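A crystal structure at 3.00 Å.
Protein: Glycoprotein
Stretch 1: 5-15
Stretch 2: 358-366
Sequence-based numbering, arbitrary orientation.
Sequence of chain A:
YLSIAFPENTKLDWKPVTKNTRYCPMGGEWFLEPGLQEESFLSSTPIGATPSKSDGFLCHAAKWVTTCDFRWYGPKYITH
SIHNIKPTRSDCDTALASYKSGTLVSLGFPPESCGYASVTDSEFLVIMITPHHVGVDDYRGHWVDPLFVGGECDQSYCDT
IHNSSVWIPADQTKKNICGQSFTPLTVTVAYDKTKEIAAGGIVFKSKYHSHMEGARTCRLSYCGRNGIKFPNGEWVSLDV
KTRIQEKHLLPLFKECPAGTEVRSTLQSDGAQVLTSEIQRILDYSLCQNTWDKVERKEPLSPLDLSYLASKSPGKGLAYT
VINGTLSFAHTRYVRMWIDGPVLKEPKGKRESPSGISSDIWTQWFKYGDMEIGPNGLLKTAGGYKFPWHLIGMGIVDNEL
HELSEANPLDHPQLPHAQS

Stretch 1, residues 5-15: AFPENTKLDWK
Stretch 2, residues 358-366: SDIWTQWFK

Residues 5-15 and 358-366 lie far apart in sequence but pack closely in space, burying 604 Å² between them, both sides summed. Stretch 1 leaves a strand at Pro7 and runs on as loop through Thr10. Stretch 2 leaves a strand at Asp359, crosses a loop, and enters another strand at Phe365. The backbones come nearest at Thr10 and Trp361, whose CA atoms are 3.8 Å apart. The next pair in register is Lys11 and Gln363, with CA atoms 5.3 Å apart, so both chains advance in the same direction here.

Thr10 O is the main backbone acceptor. Thr10 O takes a nearly straight hydrogen bond from Thr362 N (3.1 Å, 174°) and a weak one from Gln363 N (3.4 Å, 128°). Thr10 O also lies over one face of the Trp361 ring, 3.2 Å from Trp361 CE3. One residue earlier in stretch 2, Ile360 O receives a CA-H...O contact from Thr10 CA at 3.4 Å. Thr10 has phi/psi of -82/-12; Trp361 is extended at -154/134.

Gln363 uses its side-chain amide to bind the backbone of Leu12. Its CB points toward stretch 1, and chi1 and chi2 are both t, with chi3 near 3°. Gln363 OE1 accepts from Leu12 N at 2.7 Å (163°), and Gln363 NE2 donates to Leu12 O at 3.2 Å (142°). Both polar backbone atoms of Leu12 are thus satisfied by one side chain. Gln363 NE2 also sits at the edge of the Trp14 ring, 3.1 Å from Trp14 CD1. Gln363 NE2 is 3.4 Å from Trp14 NE1, but both are donors and form no hydrogen bond.

Trp361 is buried and central to the packing. Its chi1 is t (-172°) and chi2 is -100°. Trp361 NE1 turns back to its own stretch, giving a weak hydrogen bond to Gln363 O at 2.9 Å. Leu12, with an m,t rotamer, places Leu12 CG at the indole edge, 3.6 Å from Trp361 CZ3. Trp14 CZ2 approaches Trp361 CH2 at 3.7 Å.

The CA-to-CB bond of Phe6 points toward stretch 2; chi1 is t (-163°) and chi2 is -101°. Phe6 CE1 lies 3.7 Å from Trp361 CB and 4.0 Å from Ile360 CG1, while Ile360 CD1 covers one ring face. These contacts are apolar.

Trp14 (chi1 m, chi2 94°) and Phe365 (chi1 m, chi2 -74°) form an edge-to-face pair. The Phe365 edge meets the Trp14 face, with planes at 84° and Phe365 CZ 3.3 Å from Trp14 CD1.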

# COMPACT_ATOMS: atom_id res chain seq x y z
N ALA A 5 -24.57 1.91 6.89
CA ALA A 5 -25.93 1.84 6.38
C ALA A 5 -26.80 1.51 7.58
O ALA A 5 -26.54 0.54 8.29
CB ALA A 5 -26.06 0.78 5.30
N PHE A 6 -27.81 2.33 7.81
CA PHE A 6 -28.57 2.26 9.05
C PHE A 6 -30.05 2.54 8.77
O PHE A 6 -30.36 3.31 7.86
CB PHE A 6 -28.01 3.28 10.03
CG PHE A 6 -28.42 3.04 11.45
CD1 PHE A 6 -29.43 3.78 12.03
CD2 PHE A 6 -27.78 2.07 12.21
CE1 PHE A 6 -29.80 3.56 13.34
CE2 PHE A 6 -28.15 1.84 13.51
CZ PHE A 6 -29.16 2.59 14.08
N PRO A 7 -30.96 1.92 9.53
CA PRO A 7 -32.38 2.24 9.34
C PRO A 7 -32.64 3.73 9.51
O PRO A 7 -32.12 4.35 10.44
CB PRO A 7 -33.08 1.42 10.44
CG PRO A 7 -31.99 1.04 11.40
CD PRO A 7 -30.76 0.89 10.56
N GLU A 8 -33.43 4.31 8.61
CA GLU A 8 -33.65 5.75 8.59
C GLU A 8 -34.37 6.26 9.84
O GLU A 8 -33.94 7.23 10.46
CB GLU A 8 -34.38 6.18 7.32
CG GLU A 8 -35.63 5.37 7.01
CD GLU A 8 -36.24 5.75 5.68
OE1 GLU A 8 -35.65 6.58 4.95
OE2 GLU A 8 -37.32 5.20 5.36
N ASN A 9 -35.47 5.60 10.20
CA ASN A 9 -36.25 6.01 11.36
C ASN A 9 -35.57 5.62 12.67
O ASN A 9 -34.84 4.63 12.74
CB ASN A 9 -37.66 5.43 11.30
CG ASN A 9 -38.30 5.58 9.93
OD1 ASN A 9 -38.28 4.65 9.12
ND2 ASN A 9 -38.85 6.76 9.66
N THR A 10 -35.80 6.41 13.71
CA THR A 10 -35.20 6.19 15.02
C THR A 10 -35.98 5.14 15.79
O THR A 10 -35.53 4.65 16.82
CB THR A 10 -35.15 7.49 15.83
OG1 THR A 10 -36.49 7.88 16.19
CG2 THR A 10 -34.51 8.60 15.03
N LYS A 11 -37.17 4.81 15.28
CA LYS A 11 -38.01 3.77 15.86
C LYS A 11 -38.57 2.91 14.74
O LYS A 11 -38.90 3.41 13.66
CB LYS A 11 -39.16 4.39 16.66
CG LYS A 11 -38.73 5.20 17.88
CD LYS A 11 -39.93 5.80 18.60
CE LYS A 11 -40.86 4.71 19.13
NZ LYS A 11 -42.00 5.26 19.92
N LEU A 12 -38.67 1.61 14.99
CA LEU A 12 -39.25 0.68 14.03
C LEU A 12 -40.32 -0.19 14.68
O LEU A 12 -40.29 -0.41 15.89
CB LEU A 12 -38.16 -0.20 13.41
CG LEU A 12 -37.11 0.50 12.55
CD1 LEU A 12 -36.06 -0.49 12.08
CD2 LEU A 12 -37.76 1.20 11.36
N ASP A 13 -41.26 -0.67 13.88
CA ASP A 13 -42.27 -1.60 14.36
C ASP A 13 -41.71 -3.02 14.35
O ASP A 13 -41.58 -3.63 13.29
CB ASP A 13 -43.53 -1.51 13.51
CG ASP A 13 -44.67 -2.34 14.07
OD1 ASP A 13 -44.78 -2.44 15.31
OD2 ASP A 13 -45.45 -2.90 13.27
N TRP A 14 -41.37 -3.53 15.53
CA TRP A 14 -40.76 -4.85 15.66
C TRP A 14 -41.79 -5.97 15.79
O TRP A 14 -42.85 -5.80 16.40
CB TRP A 14 -39.80 -4.89 16.85
CG TRP A 14 -38.64 -3.93 16.73
CD1 TRP A 14 -38.57 -2.67 17.23
CD2 TRP A 14 -37.39 -4.17 16.06
NE1 TRP A 14 -37.36 -2.10 16.92
CE2 TRP A 14 -36.62 -3.00 16.20
CE3 TRP A 14 -36.86 -5.25 15.35
CZ2 TRP A 14 -35.33 -2.89 15.66
CZ3 TRP A 14 -35.58 -5.14 14.82
CH2 TRP A 14 -34.84 -3.96 14.98
N LYS A 15 -41.47 -7.11 15.20
CA LYS A 15 -42.28 -8.32 15.31
C LYS A 15 -41.34 -9.50 15.50
O LYS A 15 -40.22 -9.49 14.98
CB LYS A 15 -43.13 -8.52 14.05
CG LYS A 15 -44.15 -7.42 13.79
CD LYS A 15 -44.37 -7.21 12.30
CE LYS A 15 -44.75 -8.50 11.59
NZ LYS A 15 -44.85 -8.32 10.12
N SER A 358 -27.96 14.22 13.66
CA SER A 358 -29.33 14.03 14.11
C SER A 358 -29.45 12.71 14.86
O SER A 358 -28.59 11.84 14.74
CB SER A 358 -30.29 14.05 12.91
OG SER A 358 -29.76 13.34 11.80
N ASP A 359 -30.51 12.57 15.64
CA ASP A 359 -30.80 11.31 16.31
C ASP A 359 -31.10 10.26 15.26
O ASP A 359 -31.96 10.45 14.41
CB ASP A 359 -32.00 11.46 17.26
CG ASP A 359 -31.60 11.95 18.64
OD1 ASP A 359 -30.42 11.80 19.01
OD2 ASP A 359 -32.49 12.48 19.36
N ILE A 360 -30.38 9.14 15.33
CA ILE A 360 -30.52 8.09 14.32
C ILE A 360 -31.27 6.87 14.85
O ILE A 360 -31.92 6.16 14.09
CB ILE A 360 -29.16 7.68 13.74
CG1 ILE A 360 -28.31 6.98 14.79
CG2 ILE A 360 -28.43 8.90 13.20
CD1 ILE A 360 -26.92 6.60 14.30
N TRP A 361 -31.17 6.65 16.16
CA TRP A 361 -31.92 5.58 16.82
C TRP A 361 -32.16 5.90 18.29
O TRP A 361 -31.24 6.31 19.00
CB TRP A 361 -31.20 4.24 16.68
CG TRP A 361 -32.04 3.10 17.18
CD1 TRP A 361 -31.95 2.48 18.39
CD2 TRP A 361 -33.11 2.47 16.47
NE1 TRP A 361 -32.90 1.49 18.48
CE2 TRP A 361 -33.63 1.46 17.32
CE3 TRP A 361 -33.68 2.65 15.21
CZ2 TRP A 361 -34.68 0.64 16.94
CZ3 TRP A 361 -34.73 1.83 14.84
CH2 TRP A 361 -35.22 0.84 15.69
N THR A 362 -33.39 5.69 18.75
CA THR A 362 -33.75 6.05 20.12
C THR A 362 -34.63 5.01 20.80
O THR A 362 -35.05 5.19 21.94
CB THR A 362 -34.48 7.39 20.16
OG1 THR A 362 -34.82 7.70 21.52
CG2 THR A 362 -35.75 7.32 19.34
N GLN A 363 -34.92 3.92 20.09
CA GLN A 363 -35.79 2.86 20.61
C GLN A 363 -34.96 1.70 21.17
O GLN A 363 -34.77 0.69 20.50
CB GLN A 363 -36.72 2.37 19.49
CG GLN A 363 -37.73 1.32 19.91
CD GLN A 363 -38.41 0.70 18.71
OE1 GLN A 363 -38.09 1.01 17.56
NE2 GLN A 363 -39.37 -0.19 18.96
N TRP A 364 -34.47 1.86 22.39
CA TRP A 364 -33.55 0.90 22.99
C TRP A 364 -34.25 -0.21 23.77
O TRP A 364 -35.20 0.05 24.51
CB TRP A 364 -32.54 1.62 23.87
CG TRP A 364 -31.84 2.72 23.15
CD1 TRP A 364 -32.17 4.04 23.13
CD2 TRP A 364 -30.68 2.58 22.32
NE1 TRP A 364 -31.29 4.74 22.34
CE2 TRP A 364 -30.37 3.86 21.83
CE3 TRP A 364 -29.88 1.50 21.95
CZ2 TRP A 364 -29.28 4.09 20.99
CZ3 TRP A 364 -28.81 1.73 21.11
CH2 TRP A 364 -28.52 3.01 20.64
N PHE A 365 -33.77 -1.44 23.62
CA PHE A 365 -34.37 -2.58 24.29
C PHE A 365 -33.49 -3.12 25.41
O PHE A 365 -32.27 -3.09 25.31
CB PHE A 365 -34.69 -3.70 23.29
CG PHE A 365 -35.74 -3.33 22.29
CD1 PHE A 365 -37.07 -3.25 22.66
CD2 PHE A 365 -35.40 -3.06 20.98
CE1 PHE A 365 -38.05 -2.91 21.75
CE2 PHE A 365 -36.37 -2.72 20.05
CZ PHE A 365 -37.70 -2.64 20.44
N LYS A 366 -34.13 -3.62 26.46
CA LYS A 366 -33.42 -4.20 27.59
C LYS A 366 -32.66 -5.45 27.14
O LYS A 366 -33.28 -6.46 26.79
CB LYS A 366 -34.40 -4.55 28.71
CG LYS A 366 -33.75 -5.01 30.00
CD LYS A 366 -32.98 -3.88 30.67
CE LYS A 366 -32.47 -4.30 32.05
NZ LYS A 366 -33.58 -4.71 32.95